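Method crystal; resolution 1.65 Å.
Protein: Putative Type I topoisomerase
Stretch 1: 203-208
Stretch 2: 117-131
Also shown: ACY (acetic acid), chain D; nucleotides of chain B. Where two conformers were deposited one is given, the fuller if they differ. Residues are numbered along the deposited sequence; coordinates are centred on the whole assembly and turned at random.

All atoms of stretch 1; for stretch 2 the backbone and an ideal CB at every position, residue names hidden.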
# COMPACT_ATOMS: atom_id res chain seq x y z
N LEU A 203 -13.15 11.38 -10.95
CA LEU A 203 -13.07 11.59 -9.51
C LEU A 203 -11.76 12.27 -9.09
O LEU A 203 -11.79 13.27 -8.36
CB LEU A 203 -13.23 10.26 -8.78
CG LEU A 203 -13.30 10.34 -7.25
CD1 LEU A 203 -14.33 11.37 -6.75
CD2 LEU A 203 -13.60 8.95 -6.68
N PHE A 204 -10.62 11.73 -9.52
CA PHE A 204 -9.32 12.18 -9.02
C PHE A 204 -8.76 13.23 -9.95
O PHE A 204 -8.22 12.93 -11.02
CB PHE A 204 -8.36 11.01 -8.78
CG PHE A 204 -8.82 10.10 -7.68
CD1 PHE A 204 -9.34 8.85 -7.97
CD2 PHE A 204 -8.83 10.55 -6.36
CE1 PHE A 204 -9.83 8.05 -6.96
CE2 PHE A 204 -9.30 9.75 -5.34
CZ PHE A 204 -9.80 8.51 -5.63
N GLN A 205 -8.97 14.48 -9.54
CA GLN A 205 -8.51 15.65 -10.26
C GLN A 205 -7.75 16.57 -9.32
O GLN A 205 -7.97 16.57 -8.12
CB GLN A 205 -9.71 16.41 -10.82
CG GLN A 205 -10.57 15.61 -11.79
CD GLN A 205 -11.72 16.44 -12.33
OE1 GLN A 205 -11.63 16.99 -13.44
NE2 GLN A 205 -12.79 16.55 -11.56
N THR A 206 -6.88 17.39 -9.90
CA THR A 206 -6.12 18.36 -9.13
C THR A 206 -6.47 19.74 -9.67
O THR A 206 -6.75 19.87 -10.85
CB THR A 206 -4.61 18.09 -9.23
OG1 THR A 206 -3.87 19.11 -8.55
CG2 THR A 206 -4.15 18.00 -10.69
N VAL A 207 -6.49 20.74 -8.79
CA VAL A 207 -6.78 22.14 -9.12
C VAL A 207 -5.56 22.98 -8.75
O VAL A 207 -5.03 22.83 -7.64
CB VAL A 207 -7.98 22.67 -8.30
CG1 VAL A 207 -8.16 24.18 -8.49
CG2 VAL A 207 -9.24 21.91 -8.65
N ASP A 208 -5.10 23.85 -9.65
CA ASP A 208 -3.91 24.68 -9.37
C ASP A 208 -4.39 25.99 -8.79
O ASP A 208 -5.28 26.63 -9.34
CB ASP A 208 -3.08 24.92 -10.64
CG ASP A 208 -1.83 25.74 -10.36
OD1 ASP A 208 -1.90 26.99 -10.52
OD2 ASP A 208 -0.80 25.15 -9.97
N UNK A 117 -5.89 23.39 -0.52
CA UNK A 117 -6.55 23.09 -1.78
C UNK A 117 -6.33 21.65 -2.23
O UNK A 117 -6.26 20.74 -1.39
CB UNK A 117 -6.06 24.05 -2.86
N UNK A 118 -6.24 21.44 -3.54
CA UNK A 118 -6.08 20.09 -4.09
C UNK A 118 -4.92 20.02 -5.10
O UNK A 118 -5.14 19.70 -6.27
CB UNK A 118 -7.38 19.64 -4.76
N UNK A 119 -3.68 20.29 -4.63
CA UNK A 119 -2.53 20.20 -5.53
C UNK A 119 -2.18 18.75 -5.85
O UNK A 119 -2.66 17.85 -5.16
CB UNK A 119 -1.32 20.90 -4.91
N UNK A 120 -1.35 18.52 -6.87
CA UNK A 120 -1.10 17.16 -7.35
C UNK A 120 -0.65 16.17 -6.27
O UNK A 120 -1.21 15.07 -6.18
CB UNK A 120 -0.04 17.21 -8.45
N UNK A 121 0.33 16.55 -5.46
CA UNK A 121 0.87 15.64 -4.45
C UNK A 121 -0.16 15.35 -3.36
O UNK A 121 -0.13 14.27 -2.77
CB UNK A 121 2.14 16.23 -3.83
N UNK A 122 -1.05 16.29 -3.06
CA UNK A 122 -2.10 16.02 -2.06
C UNK A 122 -3.12 14.99 -2.60
O UNK A 122 -3.51 14.02 -1.90
CB UNK A 122 -2.81 17.32 -1.68
N UNK A 123 -3.54 15.16 -3.85
CA UNK A 123 -4.47 14.20 -4.46
C UNK A 123 -3.80 12.83 -4.57
O UNK A 123 -4.43 11.80 -4.28
CB UNK A 123 -4.93 14.68 -5.84
N UNK A 124 -2.53 12.79 -4.96
CA UNK A 124 -1.79 11.52 -5.01
C UNK A 124 -1.58 10.89 -3.63
O UNK A 124 -1.63 9.67 -3.51
CB UNK A 124 -0.43 11.74 -5.67
N UNK A 125 -1.37 11.71 -2.61
CA UNK A 125 -1.30 11.19 -1.24
C UNK A 125 -2.63 10.56 -0.82
O UNK A 125 -2.65 9.52 -0.14
CB UNK A 125 -0.92 12.31 -0.27
N UNK A 126 -3.75 11.19 -1.19
CA UNK A 126 -5.08 10.65 -0.89
C UNK A 126 -5.28 9.30 -1.61
O UNK A 126 -5.78 8.32 -1.04
CB UNK A 126 -6.17 11.64 -1.30
N UNK A 127 -4.85 9.25 -2.87
CA UNK A 127 -4.95 8.02 -3.65
C UNK A 127 -4.08 6.90 -3.07
O UNK A 127 -4.50 5.76 -3.04
CB UNK A 127 -4.55 8.29 -5.10
N UNK A 128 -2.89 7.26 -2.58
CA UNK A 128 -1.97 6.32 -1.96
C UNK A 128 -2.57 5.80 -0.66
O UNK A 128 -2.48 4.61 -0.36
CB UNK A 128 -0.61 6.98 -1.71
N UNK A 129 -3.20 6.67 0.11
CA UNK A 129 -3.91 6.20 1.31
C UNK A 129 -5.00 5.21 0.93
O UNK A 129 -5.17 4.19 1.59
CB UNK A 129 -4.51 7.38 2.08
N UNK A 130 -5.74 5.49 -0.13
CA UNK A 130 -6.78 4.53 -0.58
C UNK A 130 -6.21 3.16 -1.02
O UNK A 130 -6.81 2.13 -0.72
CB UNK A 130 -7.56 5.14 -1.74
N UNK A 131 -5.07 3.16 -1.69
CA UNK A 131 -4.37 1.89 -2.03
C UNK A 131 -4.02 1.12 -0.77
O UNK A 131 -4.19 -0.10 -0.69
CB UNK A 131 -3.10 2.16 -2.84
C ACY D . -1.49 6.24 3.99
O ACY D . -1.73 7.45 4.20
OXT ACY D . -2.13 5.32 4.56
CH3 ACY D . -0.38 5.88 3.05
P DC B 10 -3.40 12.91 8.43
OP1 DC B 10 -2.22 12.13 8.07
OP2 DC B 10 -4.73 12.39 8.03
O5' DC B 10 -3.42 13.02 10.02
C5' DC B 10 -2.22 13.46 10.70
C4' DC B 10 -2.53 13.71 12.15
O4' DC B 10 -3.43 14.85 12.28
C3' DC B 10 -3.23 12.55 12.88
O3' DC B 10 -2.74 12.44 14.20
C2' DC B 10 -4.68 12.98 12.92
C1' DC B 10 -4.47 14.46 13.17
N1 DC B 10 -5.64 15.33 12.92
C2 DC B 10 -5.71 16.54 13.62
O2 DC B 10 -4.81 16.83 14.43
N3 DC B 10 -6.77 17.34 13.42
C4 DC B 10 -7.73 17.00 12.57
N4 DC B 10 -8.74 17.85 12.40
C5 DC B 10 -7.67 15.78 11.83
C6 DC B 10 -6.62 14.98 12.04
P DG B 8 -7.65 24.24 3.24
OP1 DG B 8 -7.51 23.65 1.90
OP2 DG B 8 -8.98 24.67 3.70
O5' DG B 8 -7.00 23.24 4.30
C5' DG B 8 -5.86 22.47 4.05
C4' DG B 8 -5.54 21.61 5.26
O4' DG B 8 -5.08 22.44 6.35
C3' DG B 8 -6.72 20.84 5.84
O3' DG B 8 -6.28 19.55 6.20
C2' DG B 8 -7.12 21.62 7.08
C1' DG B 8 -5.74 22.02 7.53
N9 DG B 8 -5.61 23.11 8.48
C8 DG B 8 -6.40 24.23 8.60
N7 DG B 8 -5.96 25.02 9.56
C5 DG B 8 -4.85 24.38 10.06
C6 DG B 8 -3.96 24.76 11.10
O6 DG B 8 -4.03 25.80 11.81
N1 DG B 8 -2.97 23.83 11.32
C2 DG B 8 -2.81 22.67 10.57
N2 DG B 8 -1.78 21.89 10.90
N3 DG B 8 -3.62 22.31 9.59
C4 DG B 8 -4.61 23.20 9.39
P DG B 9 -7.06 18.20 5.77
OP1 DG B 9 -7.04 18.05 4.28
OP2 DG B 9 -8.34 18.08 6.50
O5' DG B 9 -6.03 17.19 6.45
C5' DG B 9 -4.70 17.09 5.99
C4' DG B 9 -3.79 16.55 7.08
O4' DG B 9 -3.68 17.44 8.22
C3' DG B 9 -4.29 15.25 7.71
O3' DG B 9 -3.18 14.41 7.93
C2' DG B 9 -5.07 15.70 8.96
C1' DG B 9 -4.23 16.86 9.43
N9 DG B 9 -4.91 18.00 10.04
C8 DG B 9 -6.06 18.58 9.61
N7 DG B 9 -6.41 19.65 10.26
C5 DG B 9 -5.42 19.78 11.21
C6 DG B 9 -5.24 20.76 12.21
O6 DG B 9 -5.94 21.74 12.48
N1 DG B 9 -4.10 20.51 12.94
C2 DG B 9 -3.22 19.47 12.73
N2 DG B 9 -2.15 19.39 13.54
N3 DG B 9 -3.36 18.58 11.78
C4 DG B 9 -4.49 18.78 11.09

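Position 117 has a phi of 67° and a psi of -146°, a backbone state that favours glycine by itself. It is G117, and its N donates a hydrogen bond to OP1 of DG8, 2.9 Å away.

At position 118 the CA-to-CB bond runs sideways to the strand 205-207, so the backbone is what meets stretch 1 most directly. Its carbonyl O accepts from V207 N at 3.0 Å and from T206 OG1 at 2.7 Å, and these bonds ask nothing of the side chain. An ideal CB would lie 4.3 Å from V207 N, which leaves room for several apolar types. The residue is L118, with chi1 m and chi2 t, lying beside the strand. A water extends the backbone link, accepting from L118 N at 2.8 Å and donating to V207 O at 2.7 Å.

Position 119 directs its CB away and stands immediately before the helix. Its N lies 4.2 Å from V207 O and makes no bond to it, so a residue without an amide hydrogen loses nothing here. Proline suits the phi of -73°, and P119 is the N-cap residue; its O accepts from the N of position 123 at 3.1 Å.

Position 120 opens the helix with a phi of -53°, and a first-turn N need not donate within the helix, so proline is again at ease, though small polar residues would also fit. In P120 the ring carbon CD packs 3.4 Å from T206 OG1. P120 N lies 3.1 Å from T206 OG1, but as a tertiary amide it has no hydrogen to share.

Position 121 points away, suiting a long polar chain; R121 makes its hydrogen bonds elsewhere in the structure. Position 122 starts sideways, with the DNA phosphates within a long chain's range, so a basic residue is expected. K122 extends with every chi angle t, and its NZ reaches DG9 OP1 at 2.7 Å.

Position 123 points toward the strand, its ideal CB 4.2 Å from Q205 O and 4.8 Å from T206 CB. A compact apolar group suits so close an approach. V123 sets CG2 3.4 Å from Q205 O, which it cannot satisfy, and CG1 4.2 Å from F204 CD2, at the ring edge.

Positions 124 and 125 do not face stretch 1, which leaves their choice open; they are M124 and A125. Position 126 points toward it, but an ideal CB is still 5.4 Å from F204 CE2, so a medium apolar residue is reasonable; L126 makes no close contact.

Position 127 points toward stretch 1, its ideal CB 5.0 Å from F204 CE2, inviting a flexible apolar chain. M127 lays CG over one face, 3.8 Å from the F204 ring centroid, a CH-pi contact, while SD sits obliquely, 4.4 Å from the F204 centroid.

Stretch 1 leaves 128 open to many types; T128 OG1 donates to M124 O at 2.9 Å. A long basic chain suits 129, within reach of phosphate: R129 NH1 donates to DC10 OP2 at 2.9 Å. Position 130 points toward stretch 1, but with none of its atoms within 5.5 Å of the ideal CB, a branched apolar chain suits; L130 CD1 reaches F204 CZ at 3.6 Å. Position 131 is equally open, and is L131.

Stretch 2, residues 117-131: GLPPRKVMALMTRLL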
# COMPACT_ATOMS: atom_id res chain seq x y z
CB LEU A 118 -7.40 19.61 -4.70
CG LEU A 118 -8.56 19.30 -3.73
CD1 LEU A 118 -9.88 19.02 -4.47
CD2 LEU A 118 -8.22 18.15 -2.81
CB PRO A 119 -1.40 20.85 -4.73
CG PRO A 119 -1.78 20.55 -3.29
CD PRO A 119 -3.28 20.70 -3.27
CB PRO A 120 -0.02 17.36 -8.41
CG PRO A 120 -0.29 18.71 -8.91
CD PRO A 120 -0.64 19.51 -7.71
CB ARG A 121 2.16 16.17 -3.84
CG ARG A 121 3.29 16.21 -4.85
CD ARG A 121 4.56 16.78 -4.24
NE ARG A 121 5.11 15.90 -3.21
CZ ARG A 121 5.97 14.90 -3.40
NH1 ARG A 121 6.46 14.61 -4.60
NH2 ARG A 121 6.35 14.19 -2.36
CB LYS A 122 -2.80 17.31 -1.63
CG LYS A 122 -3.94 17.06 -0.66
CD LYS A 122 -4.33 18.26 0.17
CE LYS A 122 -5.33 17.86 1.25
NZ LYS A 122 -5.52 18.96 2.25
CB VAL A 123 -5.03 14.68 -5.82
CG1 VAL A 123 -6.03 13.69 -6.37
CG2 VAL A 123 -5.73 16.03 -5.65
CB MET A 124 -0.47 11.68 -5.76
CG MET A 124 -0.75 11.89 -7.22
SD MET A 124 0.70 11.96 -8.30
CE MET A 124 1.57 13.38 -7.66
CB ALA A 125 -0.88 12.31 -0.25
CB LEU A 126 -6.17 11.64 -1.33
CG LEU A 126 -6.29 12.94 -0.53
CD1 LEU A 126 -7.14 13.97 -1.28
CD2 LEU A 126 -6.95 12.61 0.83
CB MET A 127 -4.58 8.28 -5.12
CG MET A 127 -5.59 9.16 -5.84
SD MET A 127 -4.97 9.78 -7.41
CE MET A 127 -5.48 8.43 -8.48
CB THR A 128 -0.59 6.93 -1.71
OG1 THR A 128 -0.04 7.35 -2.96
CG2 THR A 128 0.35 5.89 -1.11
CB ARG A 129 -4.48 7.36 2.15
CG ARG A 129 -5.16 6.88 3.42
CD ARG A 129 -5.47 8.03 4.34
NE ARG A 129 -4.22 8.56 4.90
CZ ARG A 129 -4.16 9.60 5.72
NH1 ARG A 129 -5.25 10.21 6.15
NH2 ARG A 129 -2.97 9.99 6.16
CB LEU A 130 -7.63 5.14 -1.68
CG LEU A 130 -8.55 6.26 -1.19
CD1 LEU A 130 -9.10 7.08 -2.36
CD2 LEU A 130 -9.69 5.63 -0.37
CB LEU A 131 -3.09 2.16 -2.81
CG LEU A 131 -3.15 2.76 -4.21
CD1 LEU A 131 -1.76 3.16 -4.73
CD2 LEU A 131 -3.88 1.82 -5.18
O HOH W 1 -5.58 23.59 -5.14
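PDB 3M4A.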